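Local coordinates for protein putative efflux transporter (Bacteroides eggerthii, PDB 4L8J) that is a putative efflux transporter component of the HlyD membrane-fusion family, probably acting as a periplasmic adaptor in efflux or secretion, at residues A[76-79]-A[80-84]; A[87-90]-A[91-94]. All blocks are in the same frame, centred on the assembly; numbering follows the deposited sequence.

Contact 1: residues A[76-79]-A[80-84]; sequences ADKA and AYETA
Lys78 and Glu82 sit one helical turn apart and join in a salt bridge along the flank of helix 68-95. Lys78 NZ reaches Glu82 OE2 at 2.8 Å. It meets the syn side of that oxygen, 16° out of the carboxylate plane. The two side chains slant across each other. With chi1 at -175°, Lys78 turns CG away from its own N. The chain stays straight to CE, and the bend at the last torsion brings NZ to the acid. Glu82 OE2 also lies 3.5 Å from Lys78 CG, so the carboxylate rests alongside the lysine chain. Replacing Lys78 with alanine removes the ammonium, and the Glu82 carboxylate is then likely to lose its charged mate here and turn more freely. Their backbones are tied too, by Glu82 N to Lys78 O. At Thr83, OG1 lies beside its own backbone N and bonds back to Ala79 O at 3.2 Å, from above the carbonyl plane. Thr83 N binds the same oxygen at 3.0 Å, so two donors grip Ala79 O. Tyr81 N bonds to Asp77 O, while the tyrosine side chain leads away from this turn. Its ring meets Tyr112 and Tyr119, and its OH bonds to Tyr112 OH. Lys78 also touches Tyr119, and Asp77 touches Ser122, so this turn of helix 68-95 packs against helix 102-127 in a helical hairpin.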
loop_
_atom_site.group_PDB
_atom_site.type_symbol
_atom_site.label_atom_id
_atom_site.label_comp_id
_atom_site.label_asym_id
_atom_site.label_seq_id
_atom_site.Cartn_x
_atom_site.Cartn_y
_atom_site.Cartn_z
ATOM N N ALA A 76 -35.478 -12.865 79.619
ATOM C CA ALA A 76 -34.835 -13.199 80.893
ATOM C C ALA A 76 -33.409 -12.638 80.923
ATOM O O ALA A 76 -32.983 -12.087 81.934
ATOM C CB ALA A 76 -34.819 -14.712 81.091
ATOM N N ASP A 77 -32.675 -12.752 79.806
ATOM C CA ASP A 77 -31.310 -12.235 79.708
ATOM C C ASP A 77 -31.339 -10.699 79.695
ATOM O O ASP A 77 -30.458 -10.074 80.284
ATOM C CB ASP A 77 -30.589 -12.814 78.470
ATOM C CG ASP A 77 -30.245 -14.295 78.576
ATOM O OD1 ASP A 77 -30.348 -14.851 79.681
ATOM O OD2 ASP A 77 -29.785 -14.871 77.572
ATOM N N LYS A 78 -32.382 -10.104 79.085
ATOM C CA LYS A 78 -32.594 -8.650 79.033
ATOM C C LYS A 78 -32.762 -8.096 80.445
ATOM O O LYS A 78 -32.050 -7.157 80.812
ATOM C CB LYS A 78 -33.814 -8.280 78.163
ATOM C CG LYS A 78 -34.017 -6.773 77.977
ATOM C CD LYS A 78 -35.151 -6.472 76.997
ATOM C CE LYS A 78 -35.316 -4.996 76.723
ATOM N NZ LYS A 78 -35.997 -4.286 77.838
ATOM N N ALA A 79 -33.689 -8.686 81.231
ATOM C CA ALA A 79 -33.949 -8.297 82.616
ATOM C C ALA A 79 -32.664 -8.460 83.470
ATOM O O ALA A 79 -32.273 -7.505 84.138
ATOM C CB ALA A 79 -35.089 -9.123 83.190
ATOM N N ALA A 80 -31.971 -9.622 83.370
ATOM C CA ALA A 80 -30.725 -9.883 84.109
ATOM C C ALA A 80 -29.634 -8.854 83.756
ATOM O O ALA A 80 -28.931 -8.396 84.648
ATOM C CB ALA A 80 -30.231 -11.297 83.851
ATOM N N TYR A 81 -29.548 -8.439 82.478
ATOM C CA TYR A 81 -28.591 -7.427 82.031
ATOM C C TYR A 81 -28.937 -6.079 82.625
ATOM O O TYR A 81 -28.048 -5.395 83.098
ATOM C CB TYR A 81 -28.536 -7.325 80.488
ATOM C CG TYR A 81 -27.738 -6.134 80.009
ATOM C CD1 TYR A 81 -26.346 -6.171 79.976
ATOM C CD2 TYR A 81 -28.368 -4.943 79.655
ATOM C CE1 TYR A 81 -25.601 -5.059 79.592
ATOM C CE2 TYR A 81 -27.632 -3.823 79.268
ATOM C CZ TYR A 81 -26.246 -3.888 79.236
ATOM O OH TYR A 81 -25.512 -2.799 78.837
ATOM N N GLU A 82 -30.218 -5.679 82.569
ATOM C CA GLU A 82 -30.676 -4.395 83.095
ATOM C C GLU A 82 -30.426 -4.265 84.604
ATOM O O GLU A 82 -30.016 -3.186 85.043
ATOM C CB GLU A 82 -32.150 -4.186 82.780
ATOM C CG GLU A 82 -32.350 -3.801 81.325
ATOM C CD GLU A 82 -33.778 -3.832 80.823
ATOM O OE1 GLU A 82 -34.706 -4.016 81.643
ATOM O OE2 GLU A 82 -33.961 -3.658 79.596
ATOM N N THR A 83 -30.658 -5.350 85.386
ATOM C CA THR A 83 -30.394 -5.370 86.837
ATOM C C THR A 83 -28.878 -5.283 87.085
ATOM O O THR A 83 -28.457 -4.511 87.945
ATOM C CB THR A 83 -30.985 -6.638 87.501
ATOM O OG1 THR A 83 -32.378 -6.698 87.250
ATOM C CG2 THR A 83 -30.754 -6.682 89.014
ATOM N N ALA A 84 -28.059 -6.063 86.347
ATOM C CA ALA A 84 -26.597 -6.033 86.540
ATOM C C ALA A 84 -26.023 -4.673 86.168
ATOM O O ALA A 84 -25.138 -4.184 86.866
ATOM C CB ALA A 84 -25.921 -7.125 85.729
#

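Contact 2: residues A[87-90]-A[91-94]; sequences QVER and NKRL
Arg90 packs its backbone and the start of its side chain against the Arg93 guanidinium. Arg90 CA sits over one face of that group, toward its rim, and Arg90 CG is 4.1 Å from Arg93 NH2. The two guanidinium planes are steeply turned, 76° apart. Arg90 O accepts the hydrogen bond from Leu94 N at 3.0 Å. Asn91 packs back on the preceding turn. Its CG lies 3.3 Å from Gln87 O, which also accepts the bond from Asn91 N. Buried Asn91 ND2 is satisfied by Ser108 OG. Lys92 runs fully extended past CG, which puts NZ 2.9 Å from Glu89 OE2. This salt bridge enters the syn side of the oxygen, 19° out of the carboxylate plane. Glu89 folds at chi2 (-47°) to meet it. Lys92 CE also passes 4.1 Å from Val88 CG1. The i to i+3 salt bridge of Glu89 with Lys92 and the i to i+4 contacts are those of an alpha helix. Val88 and Asn91 face helix 102-127, as in the hairpin of HlyD-type membrane-fusion proteins.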
loop_
_atom_site.group_PDB
_atom_site.type_symbol
_atom_site.label_atom_id
_atom_site.label_comp_id
_atom_site.label_asym_id
_atom_site.label_seq_id
_atom_site.Cartn_x
_atom_site.Cartn_y
_atom_site.Cartn_z
ATOM N N GLN A 87 -26.941 -2.193 88.994
ATOM C CA GLN A 87 -26.153 -2.483 90.182
ATOM C C GLN A 87 -24.693 -1.982 90.017
ATOM O O GLN A 87 -24.185 -1.390 90.966
ATOM C CB GLN A 87 -26.207 -3.974 90.570
ATOM C CG GLN A 87 -25.766 -4.242 92.025
ATOM C CD GLN A 87 -26.683 -3.563 93.023
ATOM O OE1 GLN A 87 -27.856 -3.892 93.130
ATOM N NE2 GLN A 87 -26.199 -2.534 93.701
ATOM N N VAL A 88 -24.048 -2.119 88.823
ATOM C CA VAL A 88 -22.667 -1.621 88.622
ATOM C C VAL A 88 -22.606 -0.094 88.661
ATOM O O VAL A 88 -21.615 0.433 89.169
ATOM C CB VAL A 88 -21.938 -2.146 87.344
ATOM C CG1 VAL A 88 -20.442 -1.823 87.381
ATOM C CG2 VAL A 88 -22.096 -3.632 87.218
ATOM N N GLU A 89 -23.627 0.616 88.112
ATOM C CA GLU A 89 -23.639 2.090 88.093
ATOM C C GLU A 89 -23.748 2.640 89.491
ATOM O O GLU A 89 -23.047 3.593 89.827
ATOM C CB GLU A 89 -24.757 2.654 87.194
ATOM C CG GLU A 89 -24.362 2.688 85.725
ATOM C CD GLU A 89 -22.994 3.265 85.392
ATOM O OE1 GLU A 89 -22.729 4.436 85.750
ATOM O OE2 GLU A 89 -22.188 2.540 84.763
ATOM N N ARG A 90 -24.548 1.973 90.324
ATOM C CA ARG A 90 -24.730 2.243 91.741
ATOM C C ARG A 90 -23.413 2.057 92.471
ATOM O O ARG A 90 -23.007 2.937 93.229
ATOM C CB ARG A 90 -25.768 1.273 92.309
ATOM C CG ARG A 90 -26.900 1.912 93.057
ATOM C CD ARG A 90 -27.924 0.850 93.387
ATOM N NE ARG A 90 -29.029 0.832 92.427
ATOM C CZ ARG A 90 -29.553 -0.269 91.891
ATOM N NH1 ARG A 90 -29.075 -1.467 92.218
ATOM N NH2 ARG A 90 -30.559 -0.182 91.032
ATOM N N ASN A 91 -22.730 0.910 92.227
ATOM C CA ASN A 91 -21.447 0.581 92.869
ATOM C C ASN A 91 -20.332 1.511 92.413
ATOM O O ASN A 91 -19.435 1.774 93.213
ATOM C CB ASN A 91 -21.080 -0.895 92.681
ATOM C CG ASN A 91 -22.034 -1.775 93.465
ATOM O OD1 ASN A 91 -22.876 -1.273 94.193
ATOM N ND2 ASN A 91 -21.954 -3.098 93.335
ATOM N N LYS A 92 -20.409 2.064 91.184
ATOM C CA LYS A 92 -19.412 3.047 90.712
ATOM C C LYS A 92 -19.496 4.292 91.601
ATOM O O LYS A 92 -18.472 4.804 92.057
ATOM C CB LYS A 92 -19.630 3.426 89.238
ATOM C CG LYS A 92 -19.179 2.364 88.282
ATOM C CD LYS A 92 -19.315 2.799 86.838
ATOM C CE LYS A 92 -18.986 1.675 85.881
ATOM N NZ LYS A 92 -19.301 2.047 84.479
ATOM N N ARG A 93 -20.740 4.731 91.899
ATOM C CA ARG A 93 -21.011 5.884 92.755
ATOM C C ARG A 93 -20.594 5.615 94.194
ATOM O O ARG A 93 -19.955 6.486 94.783
ATOM C CB ARG A 93 -22.485 6.290 92.676
ATOM C CG ARG A 93 -22.767 7.256 91.536
ATOM C CD ARG A 93 -24.015 8.108 91.780
ATOM N NE ARG A 93 -25.155 7.336 92.287
ATOM C CZ ARG A 93 -25.963 6.592 91.537
ATOM N NH1 ARG A 93 -25.770 6.502 90.225
ATOM N NH2 ARG A 93 -26.965 5.926 92.093
ATOM N N LEU A 94 -20.902 4.404 94.740
ATOM C CA LEU A 94 -20.526 3.956 96.091
ATOM C C LEU A 94 -19.004 3.826 96.265
ATOM O O LEU A 94 -18.474 4.143 97.342
ATOM C CB LEU A 94 -21.172 2.588 96.410
ATOM C CG LEU A 94 -22.678 2.526 96.683
ATOM C CD1 LEU A 94 -23.132 1.088 96.793
ATOM C CD2 LEU A 94 -23.035 3.234 97.966
#

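In the fold
Both contacts are local and lie on helix 68-95. Residues 76-84 come first along the chain, then residues 87-94, and the two centres are about 16 Å apart. Contact 1 lies about 52 Å from the centre of the chain and contact 2 about 60 Å, on the same side. Residues 87-94 end one residue short of the end of the helix, next to the loop into helix 102-127. That helix packs beside both, forming the antiparallel arm that projects from the strands of the barrel-sandwich domain. Each contact has one lysine-glutamate salt bridge, whose lysine also touches a tyrosine of the partner helix. In related adaptors this hairpin reaches toward the outer-membrane channel, which is consistent with a similar role here.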